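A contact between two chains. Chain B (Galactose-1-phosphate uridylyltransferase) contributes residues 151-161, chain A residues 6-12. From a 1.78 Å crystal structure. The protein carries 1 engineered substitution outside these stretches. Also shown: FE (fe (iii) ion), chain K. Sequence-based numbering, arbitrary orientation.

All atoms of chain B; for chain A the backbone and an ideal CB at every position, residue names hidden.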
ATOM      1  N   PRO B 151      -1.833  -6.152 -10.255  1.00 17.10           N
ATOM      2  CA  PRO B 151      -2.632  -7.014  -9.379  1.00 17.31           C
ATOM      3  C   PRO B 151      -3.911  -6.411  -8.775  1.00 16.88           C
ATOM      4  O   PRO B 151      -4.910  -7.120  -8.602  1.00 16.21           O
ATOM      5  CB  PRO B 151      -1.617  -7.399  -8.298  1.00 17.97           C
ATOM      6  CG  PRO B 151      -0.270  -7.340  -9.002  1.00 17.96           C
ATOM      7  CD  PRO B 151      -0.388  -6.209 -10.000  1.00 17.26           C
ATOM      8  N   ARG B 152      -3.885  -5.113  -8.475  1.00 17.10           N
ATOM      9  CA  ARG B 152      -5.109  -4.438  -7.982  1.00 17.72           C
ATOM     10  C   ARG B 152      -6.207  -4.479  -9.057  1.00 16.85           C
ATOM     11  O   ARG B 152      -7.374  -4.751  -8.738  1.00 16.76           O
ATOM     12  CB  ARG B 152      -4.883  -2.961  -7.648  1.00 18.64           C
ATOM     13  CG  ARG B 152      -6.158  -2.288  -7.113  1.00 20.75           C
ATOM     14  CD  ARG B 152      -5.883  -0.945  -6.424  1.00 22.60           C
ATOM     15  NE  ARG B 152      -5.224  -1.229  -5.152  1.00 25.84           N
ATOM     16  CZ  ARG B 152      -5.849  -1.609  -4.035  1.00 26.55           C
ATOM     17  NH1 ARG B 152      -7.165  -1.716  -3.994  1.00 27.83           N
ATOM     18  NH2 ARG B 152      -5.154  -1.884  -2.940  1.00 28.46           N
ATOM     19  N   VAL B 153      -5.822  -4.209 -10.304  1.00 16.36           N
ATOM     20  CA  VAL B 153      -6.795  -4.279 -11.431  1.00 15.93           C
ATOM     21  C   VAL B 153      -7.256  -5.733 -11.601  1.00 17.28           C
ATOM     22  O   VAL B 153      -8.447  -5.949 -11.850  1.00 17.12           O
ATOM     23  CB  VAL B 153      -6.228  -3.676 -12.730  1.00 15.51           C
ATOM     24  CG1 VAL B 153      -7.193  -3.848 -13.891  1.00 15.87           C
ATOM     25  CG2 VAL B 153      -5.872  -2.208 -12.548  1.00 14.75           C
ATOM     26  N   ARG B 154      -6.351  -6.702 -11.441  1.00 18.37           N
ATOM     27  CA  ARG B 154      -6.755  -8.124 -11.610  1.00 20.38           C
ATOM     28  C   ARG B 154      -7.833  -8.475 -10.577  1.00 19.69           C
ATOM     29  O   ARG B 154      -8.804  -9.138 -10.954  1.00 19.82           O
ATOM     30  CB  ARG B 154      -5.558  -9.065 -11.453  1.00 23.12           C
ATOM     31  CG  ARG B 154      -5.903 -10.523 -11.717  1.00 27.24           C
ATOM     32  CD  ARG B 154      -4.674 -11.407 -11.743  1.00 33.90           C
ATOM     33  NE  ARG B 154      -4.003 -11.414 -13.033  1.00 38.38           N
ATOM     34  CZ  ARG B 154      -2.933 -10.685 -13.329  1.00 42.25           C
ATOM     35  NH1 ARG B 154      -2.409  -9.876 -12.423  1.00 34.62           N
ATOM     36  NH2 ARG B 154      -2.393 -10.766 -14.532  1.00 46.64           N
ATOM     37  N   ALA B 155      -7.671  -8.017  -9.334  1.00 19.64           N
ATOM     38  CA  ALA B 155      -8.667  -8.297  -8.276  1.00 19.53           C
ATOM     39  C   ALA B 155     -10.012  -7.667  -8.658  1.00 18.83           C
ATOM     40  O   ALA B 155     -11.039  -8.346  -8.524  1.00 18.57           O
ATOM     41  CB  ALA B 155      -8.165  -7.772  -6.954  1.00 19.69           C
ATOM     42  N   GLU B 156      -9.990  -6.428  -9.163  1.00 17.13           N
ATOM     43  CA  GLU B 156     -11.244  -5.732  -9.567  1.00 17.03           C
ATOM     44  C   GLU B 156     -11.875  -6.510 -10.731  1.00 17.71           C
ATOM     45  O   GLU B 156     -13.114  -6.650 -10.781  1.00 17.71           O
ATOM     46  CB  GLU B 156     -10.970  -4.285  -9.968  1.00 16.15           C
ATOM     47  CG  GLU B 156     -10.405  -3.439  -8.846  1.00 15.41           C
ATOM     48  CD  GLU B 156     -10.559  -1.944  -9.047  1.00 15.51           C
ATOM     49  OE1 GLU B 156     -11.058  -1.565 -10.126  1.00 14.77           O
ATOM     50  OE2 GLU B 156     -10.127  -1.185  -8.143  1.00 15.35           O
ATOM     51  N   LEU B 157     -11.081  -6.922 -11.711  1.00 18.16           N
ATOM     52  CA  LEU B 157     -11.622  -7.719 -12.860  1.00 19.30           C
ATOM     53  C   LEU B 157     -12.342  -8.964 -12.349  1.00 20.79           C
ATOM     54  O   LEU B 157     -13.456  -9.257 -12.842  1.00 20.55           O
ATOM     55  CB  LEU B 157     -10.488  -8.074 -13.828  1.00 19.60           C
ATOM     56  CG  LEU B 157      -9.953  -6.872 -14.611  1.00 19.91           C
ATOM     57  CD1 LEU B 157      -8.569  -7.183 -15.172  1.00 20.37           C
ATOM     58  CD2 LEU B 157     -10.932  -6.510 -15.738  1.00 20.38           C
ATOM     59  N   GLN B 158     -11.735  -9.694 -11.422  1.00 21.14           N
ATOM     60  CA  GLN B 158     -12.300 -10.979 -10.931  1.00 23.89           C
ATOM     61  C   GLN B 158     -13.641 -10.678 -10.239  1.00 22.76           C
ATOM     62  O   GLN B 158     -14.675 -11.326 -10.548  1.00 23.68           O
ATOM     63  CB  GLN B 158     -11.301 -11.670 -10.001  1.00 26.43           C
ATOM     64  CG  GLN B 158     -11.691 -13.097  -9.592  1.00 32.27           C
ATOM     65  CD  GLN B 158     -11.828 -14.037 -10.768  1.00 36.95           C
ATOM     66  OE1 GLN B 158     -11.085 -13.958 -11.752  1.00 43.68           O
ATOM     67  NE2 GLN B 158     -12.788 -14.952 -10.684  1.00 41.91           N
ATOM     68  N   ALA B 159     -13.647  -9.727  -9.317  1.00 21.61           N
ATOM     69  CA  ALA B 159     -14.882  -9.359  -8.570  1.00 21.67           C
ATOM     70  C   ALA B 159     -15.955  -8.862  -9.545  1.00 21.31           C
ATOM     71  O   ALA B 159     -17.146  -9.191  -9.370  1.00 22.15           O
ATOM     72  CB  ALA B 159     -14.581  -8.315  -7.521  1.00 20.89           C
ATOM     73  N   SER B 160     -15.552  -8.080 -10.530  1.00 19.99           N
ATOM     74  CA  SER B 160     -16.500  -7.494 -11.506  1.00 20.33           C
ATOM     75  C   SER B 160     -17.156  -8.620 -12.310  1.00 22.15           C
ATOM     76  O   SER B 160     -18.403  -8.647 -12.521  1.00 23.05           O
ATOM     77  CB  SER B 160     -15.822  -6.491 -12.380  1.00 19.49           C
ATOM     78  OG  SER B 160     -15.327  -5.364 -11.636  1.00 18.26           O
ATOM     79  N   TYR B 161     -16.352  -9.585 -12.700  1.00 22.62           N
ATOM     80  CA  TYR B 161     -16.837 -10.750 -13.453  1.00 24.59           C
ATOM     81  C   TYR B 161     -17.796 -11.565 -12.591  1.00 26.71           C
ATOM     82  O   TYR B 161     -18.881 -11.911 -13.068  1.00 28.08           O
ATOM     83  CB  TYR B 161     -15.651 -11.563 -13.958  1.00 24.66           C
ATOM     84  CG  TYR B 161     -16.156 -12.775 -14.663  1.00 26.20           C
ATOM     85  CD1 TYR B 161     -16.840 -12.641 -15.845  1.00 26.51           C
ATOM     86  CD2 TYR B 161     -16.032 -14.026 -14.094  1.00 26.91           C
ATOM     87  CE1 TYR B 161     -17.373 -13.736 -16.475  1.00 28.36           C
ATOM     88  CE2 TYR B 161     -16.566 -15.137 -14.709  1.00 29.05           C
ATOM     89  CZ  TYR B 161     -17.215 -14.987 -15.922  1.00 29.53           C
ATOM     90  OH  TYR B 161     -17.774 -16.061 -16.530  1.00 31.24           O
TER
ATOM     91  N   UNK A   6     -14.703  -3.190   0.343  1.00 19.22           N
ATOM     92  CA  UNK A   6     -14.562  -2.819  -1.091  1.00 19.12           C
ATOM     93  C   UNK A   6     -15.114  -3.981  -1.912  1.00 19.30           C
ATOM     94  O   UNK A   6     -14.639  -5.100  -1.813  1.00 19.26           O
ATOM     95  CB  UNK A   6     -13.108  -2.524  -1.467  1.00 19.12           C
ATOM     96  N   UNK A   7     -16.162  -3.780  -2.713  1.00 19.71           N
ATOM     97  CA  UNK A   7     -16.773  -4.909  -3.416  1.00 20.26           C
ATOM     98  C   UNK A   7     -15.978  -5.355  -4.654  1.00 21.04           C
ATOM     99  O   UNK A   7     -16.296  -6.378  -5.206  1.00 21.64           O
ATOM    100  CB  UNK A   7     -18.198  -4.538  -3.833  1.00 20.26           C
ATOM    101  N   UNK A   8     -14.919  -4.621  -5.014  1.00 20.89           N
ATOM    102  CA  UNK A   8     -14.000  -4.991  -6.118  1.00 21.64           C
ATOM    103  C   UNK A   8     -12.743  -5.673  -5.619  1.00 22.55           C
ATOM    104  O   UNK A   8     -12.138  -6.444  -6.379  1.00 23.53           O
ATOM    105  CB  UNK A   8     -13.609  -3.751  -6.924  1.00 21.64           C
ATOM    106  N   UNK A   9     -12.309  -5.427  -4.383  1.00 22.74           N
ATOM    107  CA  UNK A   9     -11.042  -6.003  -3.899  1.00 24.19           C
ATOM    108  C   UNK A   9     -11.249  -6.895  -2.670  1.00 24.57           C
ATOM    109  O   UNK A   9     -10.352  -7.653  -2.371  1.00 25.55           O
ATOM    110  CB  UNK A   9     -10.053  -4.886  -3.562  1.00 24.19           C
ATOM    111  N   UNK A  10     -12.351  -6.777  -1.968  1.00 23.73           N
ATOM    112  CA  UNK A  10     -12.503  -7.458  -0.663  1.00 24.36           C
ATOM    113  C   UNK A  10     -11.726  -6.765   0.431  1.00 25.47           C
ATOM    114  O   UNK A  10     -11.620  -7.296   1.572  1.00 27.31           O
ATOM    115  CB  UNK A  10     -12.046  -8.915  -0.761  1.00 24.36           C
ATOM    116  N   UNK A  11     -11.121  -5.608   0.172  1.00 23.49           N
ATOM    117  CA  UNK A  11     -10.412  -4.948   1.269  1.00 22.88           C
ATOM    118  C   UNK A  11     -11.423  -4.380   2.260  1.00 21.05           C
ATOM    119  O   UNK A  11     -12.513  -3.969   1.870  1.00 20.29           O
ATOM    120  CB  UNK A  11      -9.495  -3.842   0.741  1.00 22.88           C
ATOM    121  N   UNK A  12     -10.995  -4.265   3.511  1.00 20.94           N
ATOM    122  CA  UNK A  12     -11.806  -3.688   4.592  1.00 19.72           C
ATOM    123  C   UNK A  12     -11.345  -2.297   4.905  1.00 18.94           C
ATOM    124  O   UNK A  12     -10.155  -2.022   4.966  1.00 19.42           O
ATOM    125  CB  UNK A  12     -11.745  -4.553   5.853  1.00 19.72           C
TER
HETATM  126 FE    FE K1004     -10.871   0.609  -9.228  1.00 14.90          FE

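Residues 151-161 of chain B form one helix, and the irregular chain A segment crosses the face bearing R152(B), A155(B), E156(B), A159(B) and S160(B).

At position 6, CA-to-CB points toward chain B, yet the ideal CB has no atom of the helix within 5.5 Å. That space could admit many side chains, and backbone nitrogens of positions 8 and 9 lie close enough to favour an acceptor. The residue is D6(A). Its OD1 accepts hydrogen bonds from the backbone N of residue 8 (2.8 Å) and the backbone N of residue 9 (3.1 Å), which ties the turn together. Its OD2 takes a 2.7 Å hydrogen bond from water 1, which also donates a weak one, 3.4 Å, to OE2 of E156(B), a ligand of the iron.

Position 7 directs its CB sideways into space free of helix atoms, and its phi of -78° is compatible with proline among many others. P7(A) meets the helix through its backbone, with O 3.5 Å from CB of A159(B).

Position 8 lies nearest the helix backbone, its CA 4.5 Å from CA of E156(B); its ideal CB is 3.7 Å from CG of E156(B), 4.7 Å from CB of A159(B) and 5.3 Å from OG of S160(B). Aliphatic or aromatic side chains would suit this mixed surface. The residue is F8(A), in the m rotamer, with CD1 3.4 Å from OG of S160(B). OG of S160(B) is already engaged, donating to the backbone O of E156(B) at 2.7 Å. The backbone O of F8(A) receives a CA-H...O contact from CA of E156(B) at 3.4 Å and packs 3.3 Å from CB of A159(B).

At position 9 the ideal CB is 4.3 Å from NH1 of R152(B) and 4.8 Å from CB of A155(B), so a compact side chain, polar or aliphatic, would fit. T9(A) places CG2 3.5 Å from NH1 of R152(B), while OG1 donates to OE1 of residue 11 at 2.7 Å.

Position 10 has a phi of 76°, which by itself favours glycine, and G10(A) makes no contact with the helix.

Position 11 points toward chain B, but its ideal CB is beyond 5.5 Å from any helix atom. With the R152(B) guanidinium further on, a long acidic side chain is the natural candidate, though a neutral acceptor could also serve. E11(A) forms a bidentate salt bridge: NH1 of R152(B) donates to OE1 and NH2 to OE2, both at 2.8 Å.

Position 12 is out of reach; it is Y12(A).

Chain A 6-12: DPFTGEY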
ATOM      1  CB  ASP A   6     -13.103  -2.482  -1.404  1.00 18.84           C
ATOM      2  CG  ASP A   6     -12.865  -2.045  -2.832  1.00 19.37           C
ATOM      3  OD1 ASP A   6     -13.468  -2.654  -3.728  1.00 18.64           O
ATOM      4  OD2 ASP A   6     -12.086  -1.071  -3.001  1.00 19.75           O
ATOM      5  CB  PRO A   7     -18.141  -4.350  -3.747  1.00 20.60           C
ATOM      6  CG  PRO A   7     -17.869  -2.875  -4.016  1.00 20.83           C
ATOM      7  CD  PRO A   7     -16.843  -2.502  -2.955  1.00 20.63           C
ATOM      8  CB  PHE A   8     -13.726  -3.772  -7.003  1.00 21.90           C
ATOM      9  CG  PHE A   8     -14.983  -3.222  -7.603  1.00 21.35           C
ATOM     10  CD1 PHE A   8     -15.692  -3.938  -8.574  1.00 21.26           C
ATOM     11  CD2 PHE A   8     -15.463  -1.986  -7.218  1.00 20.89           C
ATOM     12  CE1 PHE A   8     -16.846  -3.426  -9.139  1.00 21.03           C
ATOM     13  CE2 PHE A   8     -16.625  -1.480  -7.778  1.00 21.05           C
ATOM     14  CZ  PHE A   8     -17.324  -2.209  -8.730  1.00 21.38           C
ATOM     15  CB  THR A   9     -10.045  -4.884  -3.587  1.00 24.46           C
ATOM     16  OG1 THR A   9     -10.527  -4.156  -2.472  1.00 22.23           O
ATOM     17  CG2 THR A   9      -9.864  -3.895  -4.722  1.00 25.28           C
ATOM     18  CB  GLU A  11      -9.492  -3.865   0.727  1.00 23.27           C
ATOM     19  CG  GLU A  11      -8.383  -4.477  -0.090  1.00 25.34           C
ATOM     20  CD  GLU A  11      -7.673  -3.479  -0.993  1.00 26.72           C
ATOM     21  OE1 GLU A  11      -8.370  -2.710  -1.656  1.00 25.65           O
ATOM     22  OE2 GLU A  11      -6.445  -3.543  -1.058  1.00 28.95           O
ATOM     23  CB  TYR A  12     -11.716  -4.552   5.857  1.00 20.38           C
ATOM     24  CG  TYR A  12     -12.263  -5.932   5.643  1.00 21.61           C
ATOM     25  CD1 TYR A  12     -13.617  -6.197   5.434  1.00 21.58           C
ATOM     26  CD2 TYR A  12     -11.388  -6.979   5.604  1.00 23.15           C
ATOM     27  CE1 TYR A  12     -14.071  -7.477   5.183  1.00 23.39           C
ATOM     28  CE2 TYR A  12     -11.824  -8.276   5.429  1.00 25.18           C
ATOM     29  CZ  TYR A  12     -13.159  -8.517   5.185  1.00 24.59           C
ATOM     30  OH  TYR A  12     -13.405  -9.826   5.008  1.00 27.70           O
TER
HETATM   31  O   HOH W   1     -12.108  -0.330  -5.553  1.00 39.26           O
HETATM   32  O   HOH W   2     -12.725   0.202  -8.054  1.00 15.47           O
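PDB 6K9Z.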